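Local coordinates for protein crustacyanin-C1 subunit (PDB 1I4U) that binds the carotenoid astaxanthin, which gives the lobster carapace its blue colour, as a lipocalin subunit of the crustacyanin complexes, at residues W35-L40 with F134-S139; S113-L118 with K148-A153. All blocks are in the same frame, centred on the assembly; numbering follows the deposited sequence.

Contact 1 (W35-L40 with F134-S139); sequences WYQFAL and FIFSRS
In W35, chi1 (-73°) sets CG anti to the carbonyl carbon, and in R138 a bend at chi2 (-59°) puts CD over the six-membered ring of that indole, a CH-pi contact. The guanidinium lies flat on the same indole, planes 15° apart, with R138 CZ 3.3 Å from W35 CE2, a cation-pi stack. This tryptophan-arginine pair, from the first barrel strand and from just beyond the eighth (128-137), is a hallmark of lipocalins; an arginine suits the place because its flat cation can stack while its N-H groups bind the carbonyls of Y112, A32 and V34, which fix its rotation. The flat, apolar ring of F136 packs its CD2 against W35 CB at 3.5 Å. Between the antiparallel strands, Y36 N donates to S137 O (2.8 Å) and S137 N returns a bond to Y36 O. A classic beta bulge follows: F38 N (2.7 Å) and A39 N (3.3 Å) both donate to I135 O, and F38 and I135 lie side by side as an apolar pair. L40 CB touches F134 CD2 at 3.8 Å. Strand 52-58 flanks 33-41 and strand 115-123 flanks 128-137, while F164 of strand 164-166 touches A39 and I135.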
ATOM      1  N   TRP A  35     -22.023   4.578  -2.132  1.00 11.14           N
ATOM      2  CA  TRP A  35     -21.768   4.820  -0.716  1.00 10.63           C
ATOM      3  C   TRP A  35     -21.113   6.194  -0.524  1.00 11.55           C
ATOM      4  O   TRP A  35     -20.149   6.514  -1.229  1.00 14.85           O
ATOM      5  CB  TRP A  35     -20.803   3.800  -0.166  1.00 11.13           C
ATOM      6  CG  TRP A  35     -21.269   2.393   0.047  1.00 11.54           C
ATOM      7  CD1 TRP A  35     -21.004   1.344  -0.782  1.00 12.82           C
ATOM      8  CD2 TRP A  35     -22.031   1.877   1.121  1.00 11.30           C
ATOM      9  NE1 TRP A  35     -21.568   0.195  -0.271  1.00 14.47           N
ATOM     10  CE2 TRP A  35     -22.211   0.494   0.899  1.00 12.55           C
ATOM     11  CE3 TRP A  35     -22.589   2.471   2.255  1.00 11.45           C
ATOM     12  CZ2 TRP A  35     -22.926  -0.346   1.773  1.00 12.85           C
ATOM     13  CZ3 TRP A  35     -23.288   1.676   3.122  1.00 11.52           C
ATOM     14  CH2 TRP A  35     -23.455   0.296   2.869  1.00 13.22           C
ATOM     15  N   TYR A  36     -21.590   6.969   0.403  1.00 10.13           N
ATOM     16  CA  TYR A  36     -21.012   8.255   0.737  1.00 10.28           C
ATOM     17  C   TYR A  36     -20.122   8.099   1.957  1.00 11.38           C
ATOM     18  O   TYR A  36     -20.432   7.376   2.893  1.00 14.21           O
ATOM     19  CB  TYR A  36     -22.132   9.259   1.064  1.00 10.96           C
ATOM     20  CG  TYR A  36     -23.086   9.462  -0.095  1.00 10.92           C
ATOM     21  CD1 TYR A  36     -24.187   8.652  -0.262  1.00 11.84           C
ATOM     22  CD2 TYR A  36     -22.869  10.461  -1.054  1.00 12.57           C
ATOM     23  CE1 TYR A  36     -25.062   8.826  -1.325  1.00 13.14           C
ATOM     24  CE2 TYR A  36     -23.728  10.622  -2.120  1.00 13.46           C
ATOM     25  CZ  TYR A  36     -24.835   9.796  -2.260  1.00 14.20           C
ATOM     26  OH  TYR A  36     -25.687   9.962  -3.304  1.00 19.32           O
ATOM     27  N   GLN A  37     -18.986   8.790   1.978  1.00 11.48           N
ATOM     28  CA  GLN A  37     -18.109   8.736   3.148  1.00 11.31           C
ATOM     29  C   GLN A  37     -18.629   9.712   4.176  1.00 11.98           C
ATOM     30  O   GLN A  37     -18.503  10.925   3.984  1.00 13.01           O
ATOM     31  CB  GLN A  37     -16.689   9.106   2.741  1.00 11.04           C
ATOM     32  CG  GLN A  37     -15.682   9.049   3.919  1.00 11.67           C
ATOM     33  CD  GLN A  37     -14.359   9.537   3.388  1.00 11.01           C
ATOM     34  OE1 GLN A  37     -13.524   8.869   2.773  1.00 13.09           O
ATOM     35  NE2 GLN A  37     -13.973  10.766   3.440  1.00 13.27           N
ATOM     36  N   PHE A  38     -19.188   9.185   5.270  1.00 12.03           N
ATOM     37  CA  PHE A  38     -19.754  10.026   6.313  1.00 11.46           C
ATOM     38  C   PHE A  38     -18.678  10.652   7.189  1.00 11.42           C
ATOM     39  O   PHE A  38     -18.796  11.815   7.560  1.00 12.24           O
ATOM     40  CB  PHE A  38     -20.715   9.196   7.155  1.00 12.07           C
ATOM     41  CG  PHE A  38     -21.331   9.932   8.311  1.00 13.53           C
ATOM     42  CD1 PHE A  38     -22.334  10.867   8.099  1.00 17.11           C
ATOM     43  CD2 PHE A  38     -20.860   9.706   9.586  1.00 15.05           C
ATOM     44  CE1 PHE A  38     -22.868  11.574   9.149  1.00 19.38           C
ATOM     45  CE2 PHE A  38     -21.421  10.379  10.642  1.00 19.04           C
ATOM     46  CZ  PHE A  38     -22.421  11.327  10.442  1.00 20.14           C
ATOM     47  N   ALA A  39     -17.674   9.846   7.543  1.00 11.57           N
ATOM     48  CA  ALA A  39     -16.602  10.314   8.437  1.00 11.42           C
ATOM     49  C   ALA A  39     -15.403   9.377   8.256  1.00 11.82           C
ATOM     50  O   ALA A  39     -15.563   8.234   7.812  1.00 11.70           O
ATOM     51  CB  ALA A  39     -16.978  10.349   9.910  1.00 13.06           C
ATOM     52  N   LEU A  40     -14.230   9.862   8.611  1.00 10.96           N
ATOM     53  CA  LEU A  40     -13.005   9.065   8.549  1.00 11.42           C
ATOM     54  C   LEU A  40     -12.000   9.597   9.569  1.00 11.24           C
ATOM     55  O   LEU A  40     -12.056  10.766   9.936  1.00 13.07           O
ATOM     56  CB  LEU A  40     -12.394   9.018   7.144  1.00 10.67           C
ATOM     57  CG  LEU A  40     -11.532  10.168   6.707  1.00 10.76           C
ATOM     58  CD1 LEU A  40     -10.884   9.826   5.362  1.00 11.75           C
ATOM     59  CD2 LEU A  40     -12.314  11.468   6.585  1.00 12.74           C
ATOM     60  N   PHE A 134     -13.289   4.308   8.546  1.00 10.81           N
ATOM     61  CA  PHE A 134     -14.291   5.007   7.739  1.00 10.66           C
ATOM     62  C   PHE A 134     -15.680   4.587   8.159  1.00 11.61           C
ATOM     63  O   PHE A 134     -15.898   3.435   8.439  1.00 11.92           O
ATOM     64  CB  PHE A 134     -14.145   4.703   6.259  1.00 11.43           C
ATOM     65  CG  PHE A 134     -12.748   4.802   5.674  1.00 10.85           C
ATOM     66  CD1 PHE A 134     -11.845   3.776   5.860  1.00 13.18           C
ATOM     67  CD2 PHE A 134     -12.343   5.927   4.967  1.00 12.65           C
ATOM     68  CE1 PHE A 134     -10.574   3.878   5.344  1.00 13.89           C
ATOM     69  CE2 PHE A 134     -11.065   6.003   4.429  1.00 12.72           C
ATOM     70  CZ  PHE A 134     -10.183   4.980   4.638  1.00 14.01           C
ATOM     71  N   ILE A 135     -16.604   5.545   8.118  1.00 11.07           N
ATOM     72  CA  ILE A 135     -18.026   5.292   8.249  1.00 11.35           C
ATOM     73  C   ILE A 135     -18.636   5.665   6.911  1.00 11.57           C
ATOM     74  O   ILE A 135     -18.485   6.828   6.484  1.00 11.90           O
ATOM     75  CB  ILE A 135     -18.667   6.051   9.421  1.00 12.45           C
ATOM     76  CG1 ILE A 135     -18.038   5.625  10.756  1.00 13.65           C
ATOM     77  CG2 ILE A 135     -20.172   5.886   9.516  1.00 15.33           C
ATOM     78  CD1 ILE A 135     -18.404   6.534  11.933  1.00 17.33           C
ATOM     79  N   PHE A 136     -19.266   4.705   6.268  1.00 12.03           N
ATOM     80  CA  PHE A 136     -19.988   4.909   5.016  1.00 12.59           C
ATOM     81  C   PHE A 136     -21.523   4.872   5.235  1.00 11.59           C
ATOM     82  O   PHE A 136     -21.993   4.152   6.123  1.00 11.88           O
ATOM     83  CB  PHE A 136     -19.653   3.803   4.044  1.00 15.04           C
ATOM     84  CG  PHE A 136     -18.391   3.834   3.230  1.00 15.20           C
ATOM     85  CD1 PHE A 136     -17.339   4.708   3.498  1.00 15.21           C
ATOM     86  CD2 PHE A 136     -18.249   2.951   2.138  1.00 15.88           C
ATOM     87  CE1 PHE A 136     -16.210   4.769   2.700  1.00 17.53           C
ATOM     88  CE2 PHE A 136     -17.120   3.011   1.309  1.00 17.42           C
ATOM     89  CZ  PHE A 136     -16.116   3.904   1.615  1.00 18.89           C
ATOM     90  N   SER A 137     -22.218   5.657   4.443  1.00 11.64           N
ATOM     91  CA  SER A 137     -23.666   5.755   4.470  1.00 10.53           C
ATOM     92  C   SER A 137     -24.235   5.576   3.073  1.00  9.94           C
ATOM     93  O   SER A 137     -23.620   5.955   2.094  1.00 10.40           O
ATOM     94  CB  SER A 137     -24.084   7.099   5.034  1.00 12.06           C
ATOM     95  OG  SER A 137     -25.514   7.209   5.069  1.00 13.57           O
ATOM     96  N   ARG A 138     -25.461   5.050   3.003  1.00 10.51           N
ATOM     97  CA  ARG A 138     -26.149   5.054   1.712  1.00 10.27           C
ATOM     98  C   ARG A 138     -26.753   6.397   1.335  1.00 10.80           C
ATOM     99  O   ARG A 138     -27.244   6.530   0.193  1.00 12.66           O
ATOM    100  CB  ARG A 138     -27.210   3.952   1.683  1.00 11.01           C
ATOM    101  CG  ARG A 138     -26.682   2.540   1.654  1.00 12.00           C
ATOM    102  CD  ARG A 138     -25.802   2.261   0.458  1.00 11.10           C
ATOM    103  NE  ARG A 138     -25.619   0.824   0.283  1.00 11.71           N
ATOM    104  CZ  ARG A 138     -25.058   0.290  -0.800  1.00 11.45           C
ATOM    105  NH1 ARG A 138     -24.624   1.028  -1.795  1.00 13.10           N
ATOM    106  NH2 ARG A 138     -24.943  -1.030  -0.880  1.00 13.03           N
ATOM    107  N   SER A 139     -26.694   7.362   2.199  1.00 11.28           N
ATOM    108  CA  SER A 139     -27.183   8.715   1.975  1.00 14.18           C
ATOM    109  C   SER A 139     -26.177   9.738   2.425  1.00 13.79           C
ATOM    110  O   SER A 139     -25.151   9.454   3.061  1.00 13.95           O
ATOM    111  CB  SER A 139     -28.526   8.864   2.695  1.00 17.31           C
ATOM    112  OG  SER A 139     -28.542   8.362   3.975  1.00 29.80           O
TER

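Contact 2 (S113-L118 with K148-A153); sequences SNYACL and KKCEAA
Y115, C117 and C150 join a strand to a helix, the backbones of 115-118 and 148-153 running nearly the same way, 22° apart, with axes 8.5 Å from each other at closest approach. This is the packing of the lipocalin helix on the outside of the beta barrel, here made covalent by the C117-C150 disulfide. Cysteine suits both places: each CB points toward the other segment, and the two CA atoms are 5.5 Å apart. Beside this bridge stands Y115. The tyrosine and K149 side chains cross at about a right angle, with K149 CD 3.5 Å from Y115 OH; the lysine's aliphatic part thus packs against the phenol while its amine leads away. The hydroxyl is held by a hydrogen bond to E109 of the adjoining strand 102-110, which a phenylalanine could not make. An alanine in place of Y115 would probably remove the ring that K149 CD packs on and leave the E109 carboxylate without this hydrogen bond. C150 SG lies 3.9 Å from Y115 CD2, an oblique sulfur-aromatic contact. The disulfide itself, C117 SG to C150 SG at 2.1 Å, has a torsion of -88°, close to the relaxed right angle.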
ATOM      1  N   SER A 113     -27.832  -1.743   3.583  1.00 13.10           N
ATOM      2  CA  SER A 113     -28.814  -0.740   3.178  1.00 12.42           C
ATOM      3  C   SER A 113     -28.669   0.600   3.860  1.00 11.51           C
ATOM      4  O   SER A 113     -29.317   1.551   3.358  1.00 10.95           O
ATOM      5  CB  SER A 113     -30.209  -1.299   3.391  1.00 15.14           C
ATOM      6  OG  SER A 113     -30.413  -1.631   4.680  1.00 20.36           O
ATOM      7  N   ASN A 114     -27.906   0.759   4.939  1.00 11.27           N
ATOM      8  CA  ASN A 114     -27.778   2.046   5.599  1.00 10.97           C
ATOM      9  C   ASN A 114     -26.317   2.447   5.800  1.00 11.59           C
ATOM     10  O   ASN A 114     -25.942   3.590   5.518  1.00 11.89           O
ATOM     11  CB  ASN A 114     -28.480   2.050   6.954  1.00 10.99           C
ATOM     12  CG  ASN A 114     -29.967   1.842   6.758  1.00 11.13           C
ATOM     13  OD1 ASN A 114     -30.671   2.818   6.448  1.00 12.01           O
ATOM     14  ND2 ASN A 114     -30.407   0.625   6.881  1.00 14.34           N
ATOM     15  N   TYR A 115     -25.501   1.524   6.343  1.00 11.30           N
ATOM     16  CA  TYR A 115     -24.164   1.906   6.774  1.00 11.71           C
ATOM     17  C   TYR A 115     -23.161   0.814   6.530  1.00 11.74           C
ATOM     18  O   TYR A 115     -23.519  -0.352   6.461  1.00 12.81           O
ATOM     19  CB  TYR A 115     -24.229   2.259   8.293  1.00 12.25           C
ATOM     20  CG  TYR A 115     -24.377   1.062   9.174  1.00 14.41           C
ATOM     21  CD1 TYR A 115     -25.633   0.500   9.386  1.00 15.11           C
ATOM     22  CD2 TYR A 115     -23.281   0.457   9.773  1.00 17.05           C
ATOM     23  CE1 TYR A 115     -25.797  -0.600  10.187  1.00 15.02           C
ATOM     24  CE2 TYR A 115     -23.447  -0.649  10.565  1.00 17.18           C
ATOM     25  CZ  TYR A 115     -24.694  -1.175  10.765  1.00 16.11           C
ATOM     26  OH  TYR A 115     -24.920  -2.297  11.549  1.00 20.46           O
ATOM     27  N   ALA A 116     -21.885   1.220   6.578  1.00 12.19           N
ATOM     28  CA  ALA A 116     -20.763   0.317   6.627  1.00 12.09           C
ATOM     29  C   ALA A 116     -19.639   0.951   7.455  1.00 12.19           C
ATOM     30  O   ALA A 116     -19.426   2.175   7.427  1.00 13.63           O
ATOM     31  CB  ALA A 116     -20.244  -0.067   5.259  1.00 13.89           C
ATOM     32  N   CYS A 117     -18.959   0.106   8.235  1.00 13.22           N
ATOM     33  CA  CYS A 117     -17.857   0.504   9.082  1.00 12.64           C
ATOM     34  C   CYS A 117     -16.610  -0.207   8.523  1.00 11.96           C
ATOM     35  O   CYS A 117     -16.561  -1.434   8.557  1.00 13.19           O
ATOM     36  CB  CYS A 117     -18.102   0.101  10.529  1.00 13.32           C
ATOM     37  SG  CYS A 117     -19.809   0.285  11.148  1.00 14.84           S
ATOM     38  N   LEU A 118     -15.665   0.584   8.016  1.00 11.26           N
ATOM     39  CA  LEU A 118     -14.500   0.031   7.298  1.00 11.89           C
ATOM     40  C   LEU A 118     -13.211   0.296   8.031  1.00 11.66           C
ATOM     41  O   LEU A 118     -13.055   1.343   8.687  1.00 12.08           O
ATOM     42  CB  LEU A 118     -14.415   0.660   5.918  1.00 12.78           C
ATOM     43  CG  LEU A 118     -15.727   0.655   5.102  1.00 13.58           C
ATOM     44  CD1 LEU A 118     -15.450   1.339   3.749  1.00 16.28           C
ATOM     45  CD2 LEU A 118     -16.302  -0.726   5.016  1.00 15.52           C
ATOM     46  N   LYS A 148     -23.622   5.090  15.903  1.00 16.79           N
ATOM     47  CA  LYS A 148     -23.287   4.432  17.160  1.00 18.79           C
ATOM     48  C   LYS A 148     -22.933   2.951  16.980  1.00 18.72           C
ATOM     49  O   LYS A 148     -22.117   2.401  17.716  1.00 19.59           O
ATOM     50  CB  LYS A 148     -24.473   4.540  18.116  1.00 20.54           C
ATOM     51  CG  LYS A 148     -24.743   5.842  18.834  1.00 32.43           C
ATOM     52  CD  LYS A 148     -26.116   5.761  19.531  1.00 44.83           C
ATOM     53  CE  LYS A 148     -26.616   7.016  20.199  1.00 56.04           C
ATOM     54  NZ  LYS A 148     -26.891   8.151  19.295  1.00 62.69           N
ATOM     55  N   LYS A 149     -23.544   2.334  15.963  1.00 18.14           N
ATOM     56  CA  LYS A 149     -23.150   0.958  15.645  1.00 17.84           C
ATOM     57  C   LYS A 149     -21.695   0.920  15.250  1.00 17.76           C
ATOM     58  O   LYS A 149     -20.913   0.068  15.713  1.00 18.87           O
ATOM     59  CB  LYS A 149     -24.032   0.307  14.571  1.00 18.60           C
ATOM     60  CG  LYS A 149     -25.495   0.104  15.123  1.00 25.10           C
ATOM     61  CD  LYS A 149     -26.439  -0.262  14.012  1.00 34.30           C
ATOM     62  CE  LYS A 149     -27.852   0.349  14.156  1.00 43.62           C
ATOM     63  NZ  LYS A 149     -28.468  -0.130  15.414  1.00 60.46           N
ATOM     64  N   CYS A 150     -21.290   1.871  14.352  1.00 15.78           N
ATOM     65  CA  CYS A 150     -19.885   1.867  14.003  1.00 17.20           C
ATOM     66  C   CYS A 150     -19.020   2.238  15.207  1.00 18.82           C
ATOM     67  O   CYS A 150     -17.970   1.621  15.339  1.00 19.04           O
ATOM     68  CB  CYS A 150     -19.613   2.820  12.845  1.00 16.20           C
ATOM     69  SG  CYS A 150     -20.200   2.308  11.217  1.00 14.70           S
ATOM     70  N   GLU A 151     -19.459   3.178  16.036  1.00 18.97           N
ATOM     71  CA  GLU A 151     -18.634   3.553  17.186  1.00 19.95           C
ATOM     72  C   GLU A 151     -18.343   2.324  18.024  1.00 22.39           C
ATOM     73  O   GLU A 151     -17.206   2.151  18.456  1.00 22.83           O
ATOM     74  CB  GLU A 151     -19.300   4.661  17.994  1.00 23.50           C
ATOM     75  CG  GLU A 151     -18.441   5.005  19.224  1.00 35.63           C
ATOM     76  CD  GLU A 151     -19.095   5.982  20.192  1.00 43.43           C
ATOM     77  OE1 GLU A 151     -20.300   6.287  20.052  1.00 52.67           O
ATOM     78  OE2 GLU A 151     -18.419   6.488  21.119  1.00 54.45           O
ATOM     79  N   ALA A 152     -19.402   1.511  18.238  1.00 19.62           N
ATOM     80  CA  ALA A 152     -19.245   0.307  19.050  1.00 20.75           C
ATOM     81  C   ALA A 152     -18.232  -0.623  18.420  1.00 22.55           C
ATOM     82  O   ALA A 152     -17.340  -1.159  19.065  1.00 24.18           O
ATOM     83  CB  ALA A 152     -20.567  -0.397  19.268  1.00 22.57           C
ATOM     84  N   ALA A 153     -18.354  -0.785  17.097  1.00 22.44           N
ATOM     85  CA  ALA A 153     -17.486  -1.715  16.377  1.00 20.27           C
ATOM     86  C   ALA A 153     -16.026  -1.305  16.460  1.00 20.62           C
ATOM     87  O   ALA A 153     -15.140  -2.136  16.636  1.00 21.83           O
ATOM     88  CB  ALA A 153     -17.897  -1.866  14.919  1.00 20.96           C
TER

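Overall arrangement
Strand 128-137 connects the two contacts: contact 1 pairs it with strand 33-41, and its other neighbour, strand 115-123, carries contact 2 to the helix. Their centres are 9 Å apart, and they meet directly where F136 N approaches A116 O at 2.8 Å, probably a hydrogen bond. Contact 1 is partly buried and rests on sheet hydrogen bonds, aromatic packing and a stacked cation. Contact 2 is buried but much smaller, has no hydrogen bond between its segments, and relies on a covalent bridge with little packing. The difference follows their places: adjacent strands share backbone bonds, whereas here the helix meets the sheet mainly through side chains.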